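L-serine ammonia-lyase (Rhizomucor miehei CAU432, PDB 5C3U) belongs to the pyridoxal-phosphate dependent enzymes and holds pyridoxal-5'-phosphate in a pocket to which two beta sheets, each flanked by helices, contribute. Local coordinates at residues 38-43 with 272-277; 78-83 with 232-237; 190-193 with 199-202. One frame throughout, in Å; residues are numbered along the deposited sequence.

Overall arrangement
The three contacts illustrate how one chain combines framework packing with a cofactor site. Contact 2 (78-83 with 232-237) belongs to the pyridoxal-5'-phosphate pocket, contributing Asn80, Ser234 and Leu235. Contacts 1 and 3 join helices to the larger mixed sheet: contact 1 through strand 37-42, contact 3 through the entry to strand 202-207. Their side chains stand back from the cofactor, Met42 by about 12 Å and Val202 by about 10 Å. None of the contacts touches another, their centres lying about 20 Å (1 and 2), 22 Å (1 and 3) and 24 Å (2 and 3) apart. In sequence, segment pair 38-43 and 272-277 encloses contact 2, which in turn encloses contact 3.

Contact 1: 38-43 with 272-277; sequences VFLKME and EDFKML
Leu40 and Met42 project from one side of strand 37-42 toward Phe274 and Met276, at the end of helix 260-274 and just beyond it, with CA atoms 10.4 Å apart for Leu40 and Phe274 and 10.1 Å for Met42 and Met276. Such spacing, too wide for backbones to meet, is bridged entirely by side chains. The CD1 methyl of Leu40 comes over one face of the Phe274 ring, displaced toward the rim, and lies 3.5 Å from CZ. This is a CH-pi contact, 3.8 Å from Leu40 CD1 to the centroid of the Phe274 ring and 23° off the normal. Next to it the two methionines reach toward each other tip to tip. The Met42 chain is bent at chi2 (-62°) and again at chi3, bringing its CE methyl near SD of Met276, whose own chain runs extended beyond CG; the exact closeness of these two atoms is doubtful. Lys275, with positive phi, turns the chain out of the helix, and its NZ bonds back to Glu272 O at 2.8 Å, in the carbonyl plane. Phe270, one turn before Phe274, packs against Leu40, Met42 and Met276, while Lys41 packs on helix 150-166 and forms a salt bridge with Glu162. The helix end and the residues just after it thus meet the strand through methyl, aromatic and thioether groups, a junction resting on apolar packing and dispersion, with the CH-pi contact its one oriented element.

Contact 2: 78-83 with 232-237; sequences GPNTVL and ATSLIS. With PLP (pyridoxal-5'-phosphate), chain B.
Pro79, in the first turn of helix 79-92 right after its N-cap Gly78, is directed at Thr233 and Ser234 of the short 3-10 turn 233-235, and the Asn80 amide reaches Ser234 with its end. The apolar part of the interface is thin: the Pro79 ring lies with CD 4.1 Å from Thr233 CG2. Thr233 can serve two neighbours because its CG2 stands anti to the backbone N, toward the proline, while OG1 bonds to Asp316. Polar atoms carry the rest. The Asn80 backbone N, at the start of the helix, donates to a water at 2.9 Å, and that water donates to Ser234 OG at 2.8 Å, bridging the two segments. Asn80 ND2 gives a bent hydrogen bond to O3 of pyridoxal-5'-phosphate, 3.1 Å and 137° at the hydrogen, and is also bonded to Glu279, while OD1 accepts from Ser315 N; both ends of the amide are therefore held and its rotation is fixed. Ser234 CB rests 3.6 Å from ring atom C3 of the cofactor, and Leu235 CD2 comes within 3.7 Å of C6 on the same side of the ring plane. Glu279 also bonds to Ser234 OG, its second oxygen being the partner of Asn80. Glu279 and the water thus link helix and turn, and Glu279, with Ser315 N on OD1, probably holds the Asn80 amide in place at O3.

Contact 3: 190-193 with 199-202; sequences MGLQ and DVPV
The carbonyl oxygen of Val200 is hydrogen-bonded to NE2 of His251, and the same oxygen lies 3.9 Å from the CD1 methyl of Leu192. Polar and apolar neighbours thus meet at one atom of the loop that leads into the second strand of a beta-alpha-beta crossover: strand 174-178, helix 183-194 and strand 202-207 follow one another in the chain, and the two strands lie side by side and parallel in the larger sheet. The contact illustrates how the returning chain of such a unit is packed against its own helix. Leu192, in the last full turn of that helix, carries the whole helical side of the interface. Leu192 CA is 7.4 Å from Val200 CA, and with CG anti to the carbonyl carbon (chi1 -71°) the side chain drops toward the incoming segment, CD2 meeting Val200 and CD1 reaching both Val202 and the Val200 carbonyl. Leu192 CD2 comes to 4.3 Å from Val200 CB, a loose approach. Val200 and Val202 point to the helix and the intervening Pro201 away from it, the alternation of an extended chain about to become a strand. The backbone of 199-202 is already hydrogen-bonded on two sides, Pro201 with Ile175 of strand 174-178, and Val202 with Pro252 and with Val254 of strand 253-258. Further apolar groups enclose the buried leucine: Trp197 from the connecting loop, Ile175 from the preceding strand and Val160 from helix 150-166. Val202 in turn touches Leu185 and Val188, earlier on the crossover helix. The leucine and valine side chains run at a slant to one another, and their meeting point is CD1 of Leu192 against CG2 of Val202, at 3.6 Å.

Contact 1: 38-43 with 272-277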
loop_
_atom_site.group_PDB
_atom_site.type_symbol
_atom_site.label_atom_id
_atom_site.label_comp_id
_atom_site.label_asym_id
_atom_site.label_seq_id
_atom_site.Cartn_x
_atom_site.Cartn_y
_atom_site.Cartn_z
ATOM N N VAL A 38 -7.296 19.230 0.014
ATOM C CA VAL A 38 -6.836 17.878 -0.283
ATOM C C VAL A 38 -5.319 17.873 -0.356
ATOM O O VAL A 38 -4.717 18.641 -1.132
ATOM C CB VAL A 38 -7.465 17.354 -1.598
ATOM C CG1 VAL A 38 -6.915 15.979 -1.978
ATOM C CG2 VAL A 38 -8.981 17.293 -1.456
ATOM N N PHE A 39 -4.708 17.020 0.474
ATOM C CA PHE A 39 -3.267 16.840 0.472
ATOM C C PHE A 39 -2.945 15.413 0.052
ATOM O O PHE A 39 -3.647 14.474 0.435
ATOM C CB PHE A 39 -2.686 17.088 1.852
ATOM C CG PHE A 39 -2.786 18.514 2.301
ATOM C CD1 PHE A 39 -3.867 18.937 3.074
ATOM C CD2 PHE A 39 -1.799 19.430 1.948
ATOM C CE1 PHE A 39 -3.951 20.262 3.488
ATOM C CE2 PHE A 39 -1.873 20.748 2.369
ATOM C CZ PHE A 39 -2.954 21.162 3.133
ATOM N N LEU A 40 -1.877 15.259 -0.711
ATOM C CA LEU A 40 -1.495 13.955 -1.229
ATOM C C LEU A 40 -0.133 13.572 -0.668
ATOM O O LEU A 40 0.853 14.286 -0.882
ATOM C CB LEU A 40 -1.446 14.002 -2.758
ATOM C CG LEU A 40 -2.708 14.513 -3.460
ATOM C CD1 LEU A 40 -2.447 14.635 -4.950
ATOM C CD2 LEU A 40 -3.907 13.623 -3.175
ATOM N N LYS A 41 -0.091 12.460 0.073
ATOM C CA LYS A 41 1.163 11.951 0.647
ATOM C C LYS A 41 1.823 11.023 -0.384
ATOM O O LYS A 41 1.300 9.951 -0.684
ATOM C CB LYS A 41 0.872 11.229 1.975
ATOM C CG LYS A 41 2.097 10.727 2.724
ATOM C CD LYS A 41 3.099 11.848 2.996
ATOM C CE LYS A 41 4.100 11.399 4.056
ATOM N NZ LYS A 41 5.200 12.401 4.218
ATOM N N MET A 42 2.951 11.456 -0.957
ATOM C CA MET A 42 3.500 10.848 -2.174
ATOM C C MET A 42 4.509 9.704 -1.956
ATOM O O MET A 42 5.715 9.875 -2.141
ATOM C CB MET A 42 4.139 11.930 -3.075
ATOM C CG MET A 42 3.192 13.082 -3.412
ATOM S SD MET A 42 1.750 12.511 -4.333
ATOM C CE MET A 42 2.555 11.998 -5.849
ATOM N N GLU A 43 4.002 8.523 -1.625
ATOM C CA GLU A 43 4.858 7.337 -1.429
ATOM C C GLU A 43 5.502 6.733 -2.696
ATOM O O GLU A 43 6.369 5.837 -2.609
ATOM C CB GLU A 43 4.075 6.295 -0.619
ATOM C CG GLU A 43 3.623 6.836 0.732
ATOM C CD GLU A 43 4.806 7.223 1.622
ATOM O OE1 GLU A 43 5.641 6.341 1.916
ATOM O OE2 GLU A 43 4.894 8.403 2.030
ATOM N N GLU A 272 -2.956 12.539 -15.632
ATOM C CA GLU A 272 -3.187 13.814 -16.325
ATOM C C GLU A 272 -2.909 15.037 -15.426
ATOM O O GLU A 272 -2.284 16.009 -15.864
ATOM C CB GLU A 272 -4.609 13.853 -16.900
ATOM C CG GLU A 272 -4.926 12.739 -17.904
ATOM C CD GLU A 272 -4.188 12.871 -19.243
ATOM O OE1 GLU A 272 -3.063 13.415 -19.305
ATOM O OE2 GLU A 272 -4.755 12.425 -20.261
ATOM N N ASP A 273 -3.345 14.975 -14.168
ATOM C CA ASP A 273 -3.244 16.106 -13.248
ATOM C C ASP A 273 -1.849 16.300 -12.645
ATOM O O ASP A 273 -1.319 17.423 -12.633
ATOM C CB ASP A 273 -4.244 15.951 -12.102
ATOM C CG ASP A 273 -5.674 16.172 -12.538
ATOM O OD1 ASP A 273 -5.897 16.824 -13.588
ATOM O OD2 ASP A 273 -6.577 15.690 -11.826
ATOM N N PHE A 274 -1.268 15.213 -12.139
ATOM C CA PHE A 274 -0.007 15.281 -11.405
ATOM C C PHE A 274 1.196 14.693 -12.141
ATOM O O PHE A 274 2.299 14.748 -11.622
ATOM C CB PHE A 274 -0.164 14.624 -10.033
ATOM C CG PHE A 274 -0.724 15.558 -8.999
ATOM C CD1 PHE A 274 0.127 16.290 -8.174
ATOM C CD2 PHE A 274 -2.093 15.741 -8.884
ATOM C CE1 PHE A 274 -0.383 17.177 -7.233
ATOM C CE2 PHE A 274 -2.614 16.634 -7.954
ATOM C CZ PHE A 274 -1.758 17.345 -7.126
ATOM N N LYS A 275 0.951 14.126 -13.321
ATOM C CA LYS A 275 1.996 13.645 -14.253
ATOM C C LYS A 275 2.739 12.468 -13.606
ATOM O O LYS A 275 3.936 12.296 -13.778
ATOM C CB LYS A 275 2.992 14.756 -14.634
ATOM C CG LYS A 275 2.403 16.077 -15.132
ATOM C CD LYS A 275 1.309 15.923 -16.167
ATOM C CE LYS A 275 0.680 17.283 -16.441
ATOM N NZ LYS A 275 -0.382 17.176 -17.474
ATOM N N MET A 276 2.014 11.680 -12.823
ATOM C CA MET A 276 2.600 10.511 -12.190
ATOM C C MET A 276 1.722 9.311 -12.440
ATOM O O MET A 276 0.475 9.444 -12.411
ATOM C CB MET A 276 2.725 10.741 -10.704
ATOM C CG MET A 276 3.860 11.691 -10.400
ATOM S SD MET A 276 3.633 12.361 -8.766
ATOM C CE MET A 276 4.882 13.647 -8.849
ATOM N N LEU A 277 2.361 8.170 -12.708
ATOM C CA LEU A 277 1.642 6.909 -12.907
ATOM C C LEU A 277 1.657 6.135 -11.619
ATOM O O LEU A 277 2.722 5.834 -11.106
ATOM C CB LEU A 277 2.279 6.044 -14.021
ATOM C CG LEU A 277 2.485 6.647 -15.403
ATOM C CD1 LEU A 277 3.022 5.590 -16.366
ATOM C CD2 LEU A 277 1.191 7.258 -15.918
#

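Contact 2: 78-83 with 232-237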
loop_
_atom_site.group_PDB
_atom_site.type_symbol
_atom_site.label_atom_id
_atom_site.label_comp_id
_atom_site.label_asym_id
_atom_site.label_seq_id
_atom_site.Cartn_x
_atom_site.Cartn_y
_atom_site.Cartn_z
ATOM N N GLY A 78 3.789 -10.289 -3.633
ATOM C CA GLY A 78 3.214 -9.127 -4.326
ATOM C C GLY A 78 4.258 -8.258 -4.998
ATOM O O GLY A 78 5.425 -8.269 -4.598
ATOM N N PRO A 79 3.833 -7.444 -5.977
ATOM C CA PRO A 79 4.867 -6.785 -6.800
ATOM C C PRO A 79 5.679 -5.757 -6.011
ATOM O O PRO A 79 6.915 -5.671 -6.168
ATOM C CB PRO A 79 4.055 -6.103 -7.909
ATOM C CG PRO A 79 2.652 -6.034 -7.393
ATOM C CD PRO A 79 2.479 -7.250 -6.533
ATOM N N ASN A 80 5.015 -4.971 -5.175
ATOM C CA ASN A 80 5.771 -3.931 -4.488
ATOM C C ASN A 80 6.567 -4.463 -3.323
ATOM O O ASN A 80 7.601 -3.886 -2.971
ATOM C CB ASN A 80 4.869 -2.781 -4.127
ATOM C CG ASN A 80 4.204 -2.218 -5.366
ATOM O OD1 ASN A 80 4.907 -1.876 -6.339
ATOM N ND2 ASN A 80 2.877 -2.173 -5.382
ATOM N N THR A 81 6.089 -5.559 -2.737
ATOM C CA THR A 81 6.852 -6.212 -1.676
ATOM C C THR A 81 8.161 -6.766 -2.231
ATOM O O THR A 81 9.225 -6.506 -1.660
ATOM C CB THR A 81 6.038 -7.312 -1.001
ATOM O OG1 THR A 81 4.752 -6.763 -0.700
ATOM C CG2 THR A 81 6.728 -7.766 0.310
ATOM N N VAL A 82 8.100 -7.476 -3.361
ATOM C CA VAL A 82 9.322 -8.089 -3.882
ATOM C C VAL A 82 10.292 -7.009 -4.300
ATOM O O VAL A 82 11.485 -7.154 -4.084
ATOM C CB VAL A 82 9.122 -9.166 -4.990
ATOM C CG1 VAL A 82 8.274 -10.319 -4.436
ATOM C CG2 VAL A 82 8.526 -8.600 -6.290
ATOM N N LEU A 83 9.784 -5.901 -4.836
ATOM C CA LEU A 83 10.699 -4.806 -5.234
ATOM C C LEU A 83 11.415 -4.187 -4.017
ATOM O O LEU A 83 12.606 -3.837 -4.090
ATOM C CB LEU A 83 9.949 -3.743 -6.042
ATOM C CG LEU A 83 9.589 -4.226 -7.449
ATOM C CD1 LEU A 83 8.498 -3.337 -8.044
ATOM C CD2 LEU A 83 10.842 -4.175 -8.322
ATOM N N ALA A 232 -6.518 -3.825 -8.962
ATOM C CA ALA A 232 -5.740 -3.311 -7.845
ATOM C C ALA A 232 -4.947 -4.477 -7.232
ATOM O O ALA A 232 -5.293 -5.021 -6.195
ATOM C CB ALA A 232 -6.638 -2.627 -6.815
ATOM N N THR A 233 -3.850 -4.835 -7.893
ATOM C CA THR A 233 -3.134 -6.074 -7.572
ATOM C C THR A 233 -2.654 -6.115 -6.126
ATOM O O THR A 233 -2.727 -7.178 -5.496
ATOM C CB THR A 233 -1.887 -6.207 -8.483
ATOM O OG1 THR A 233 -2.297 -6.054 -9.846
ATOM C CG2 THR A 233 -1.181 -7.565 -8.277
ATOM N N SER A 234 -2.191 -4.976 -5.593
ATOM C CA SER A 234 -1.611 -4.966 -4.257
ATOM C C SER A 234 -2.671 -5.022 -3.164
ATOM O O SER A 234 -2.341 -5.195 -2.003
ATOM C CB SER A 234 -0.674 -3.790 -4.039
ATOM O OG SER A 234 0.385 -3.880 -4.974
ATOM N N LEU A 235 -3.926 -4.910 -3.558
ATOM C CA LEU A 235 -5.039 -4.978 -2.591
ATOM C C LEU A 235 -5.668 -6.355 -2.506
ATOM O O LEU A 235 -6.548 -6.582 -1.658
ATOM C CB LEU A 235 -6.112 -3.906 -2.894
ATOM C CG LEU A 235 -5.654 -2.432 -2.944
ATOM C CD1 LEU A 235 -6.825 -1.453 -2.974
ATOM C CD2 LEU A 235 -4.654 -2.049 -1.832
ATOM N N ILE A 236 -5.237 -7.282 -3.354
ATOM C CA ILE A 236 -5.706 -8.666 -3.264
ATOM C C ILE A 236 -5.136 -9.323 -1.990
ATOM O O ILE A 236 -3.930 -9.323 -1.769
ATOM C CB ILE A 236 -5.304 -9.483 -4.509
ATOM C CG1 ILE A 236 -5.895 -8.848 -5.775
ATOM C CG2 ILE A 236 -5.702 -10.954 -4.370
ATOM C CD1 ILE A 236 -5.342 -9.393 -7.079
ATOM N N SER A 237 -6.006 -9.858 -1.130
ATOM C CA SER A 237 -5.539 -10.646 0.002
ATOM C C SER A 237 -6.597 -11.723 0.289
ATOM O O SER A 237 -7.795 -11.476 0.104
ATOM C CB SER A 237 -5.336 -9.755 1.233
ATOM O OG SER A 237 -4.674 -10.446 2.284
HETATM N N1 PLP B . -1.018 0.234 -2.226
HETATM C C2 PLP B . 0.143 -0.232 -2.717
HETATM C C2A PLP B . 0.711 0.258 -4.027
HETATM C C3 PLP B . 0.871 -1.256 -1.965
HETATM O O3 PLP B . 2.060 -1.748 -2.437
HETATM C C4 PLP B . 0.284 -1.692 -0.680
HETATM C C4A PLP B . 0.989 -2.694 0.135
HETATM C C5 PLP B . -1.008 -1.110 -0.234
HETATM C C6 PLP B . -1.593 -0.145 -1.061
HETATM C C5A PLP B . -1.683 -1.519 1.077
HETATM O O4P PLP B . -1.209 -2.808 1.448
HETATM P P PLP B . -1.468 -3.607 2.833
HETATM O O1P PLP B . -0.430 -3.187 3.814
HETATM O O2P PLP B . -2.917 -3.361 3.289
HETATM O O3P PLP B . -1.290 -4.992 2.317
HETATM O O HOH W 1 2.501 -5.289 -3.715
#

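Contact 3: 190-193 with 199-202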
loop_
_atom_site.group_PDB
_atom_site.type_symbol
_atom_site.label_atom_id
_atom_site.label_comp_id
_atom_site.label_asym_id
_atom_site.label_seq_id
_atom_site.Cartn_x
_atom_site.Cartn_y
_atom_site.Cartn_z
ATOM N N MET A 190 -1.880 2.866 14.383
ATOM C CA MET A 190 -0.893 2.889 15.470
ATOM C C MET A 190 -0.138 4.212 15.554
ATOM O O MET A 190 0.057 4.746 16.648
ATOM C CB MET A 190 0.067 1.703 15.371
ATOM C CG MET A 190 -0.598 0.388 15.732
ATOM S SD MET A 190 0.358 -1.080 15.285
ATOM C CE MET A 190 0.072 -2.037 16.773
ATOM N N GLY A 191 0.288 4.736 14.399
ATOM C CA GLY A 191 0.872 6.076 14.321
ATOM C C GLY A 191 -0.036 7.175 14.853
ATOM O O GLY A 191 0.430 8.091 15.545
ATOM N N LEU A 192 -1.330 7.083 14.539
ATOM C CA LEU A 192 -2.305 8.090 14.986
ATOM C C LEU A 192 -2.476 8.066 16.508
ATOM O O LEU A 192 -2.569 9.114 17.153
ATOM C CB LEU A 192 -3.659 7.893 14.286
ATOM C CG LEU A 192 -3.723 8.251 12.791
ATOM C CD1 LEU A 192 -5.075 7.846 12.228
ATOM C CD2 LEU A 192 -3.489 9.728 12.550
ATOM N N GLN A 193 -2.489 6.872 17.085
ATOM C CA GLN A 193 -2.528 6.750 18.550
ATOM C C GLN A 193 -1.266 7.319 19.214
ATOM O O GLN A 193 -1.358 8.052 20.199
ATOM C CB GLN A 193 -2.827 5.307 18.970
ATOM C CG GLN A 193 -4.197 4.843 18.484
ATOM C CD GLN A 193 -4.497 3.384 18.778
ATOM O OE1 GLN A 193 -3.613 2.617 19.165
ATOM N NE2 GLN A 193 -5.754 2.989 18.585
ATOM N N ASP A 199 -8.712 10.547 17.307
ATOM C CA ASP A 199 -10.039 10.848 16.768
ATOM C C ASP A 199 -10.089 11.030 15.252
ATOM O O ASP A 199 -11.170 11.152 14.689
ATOM C CB ASP A 199 -10.621 12.085 17.471
ATOM C CG ASP A 199 -10.685 11.915 18.988
ATOM O OD1 ASP A 199 -11.158 10.854 19.447
ATOM O OD2 ASP A 199 -10.254 12.836 19.721
ATOM N N VAL A 200 -8.924 11.032 14.600
ATOM C CA VAL A 200 -8.831 11.159 13.137
ATOM C C VAL A 200 -9.371 9.884 12.468
ATOM O O VAL A 200 -8.824 8.800 12.677
ATOM C CB VAL A 200 -7.373 11.455 12.699
ATOM C CG1 VAL A 200 -7.222 11.425 11.185
ATOM C CG2 VAL A 200 -6.902 12.795 13.246
ATOM N N PRO A 201 -10.468 9.998 11.692
ATOM C CA PRO A 201 -11.021 8.839 10.979
ATOM C C PRO A 201 -10.071 8.378 9.888
ATOM O O PRO A 201 -9.426 9.207 9.246
ATOM C CB PRO A 201 -12.292 9.381 10.303
ATOM C CG PRO A 201 -12.524 10.742 10.875
ATOM C CD PRO A 201 -11.213 11.235 11.405
ATOM N N VAL A 202 -9.970 7.069 9.714
ATOM C CA VAL A 202 -9.247 6.512 8.585
ATOM C C VAL A 202 -10.302 5.889 7.680
ATOM O O VAL A 202 -11.120 5.084 8.129
ATOM C CB VAL A 202 -8.192 5.457 9.013
ATOM C CG1 VAL A 202 -7.490 4.890 7.792
ATOM C CG2 VAL A 202 -7.185 6.062 9.982
#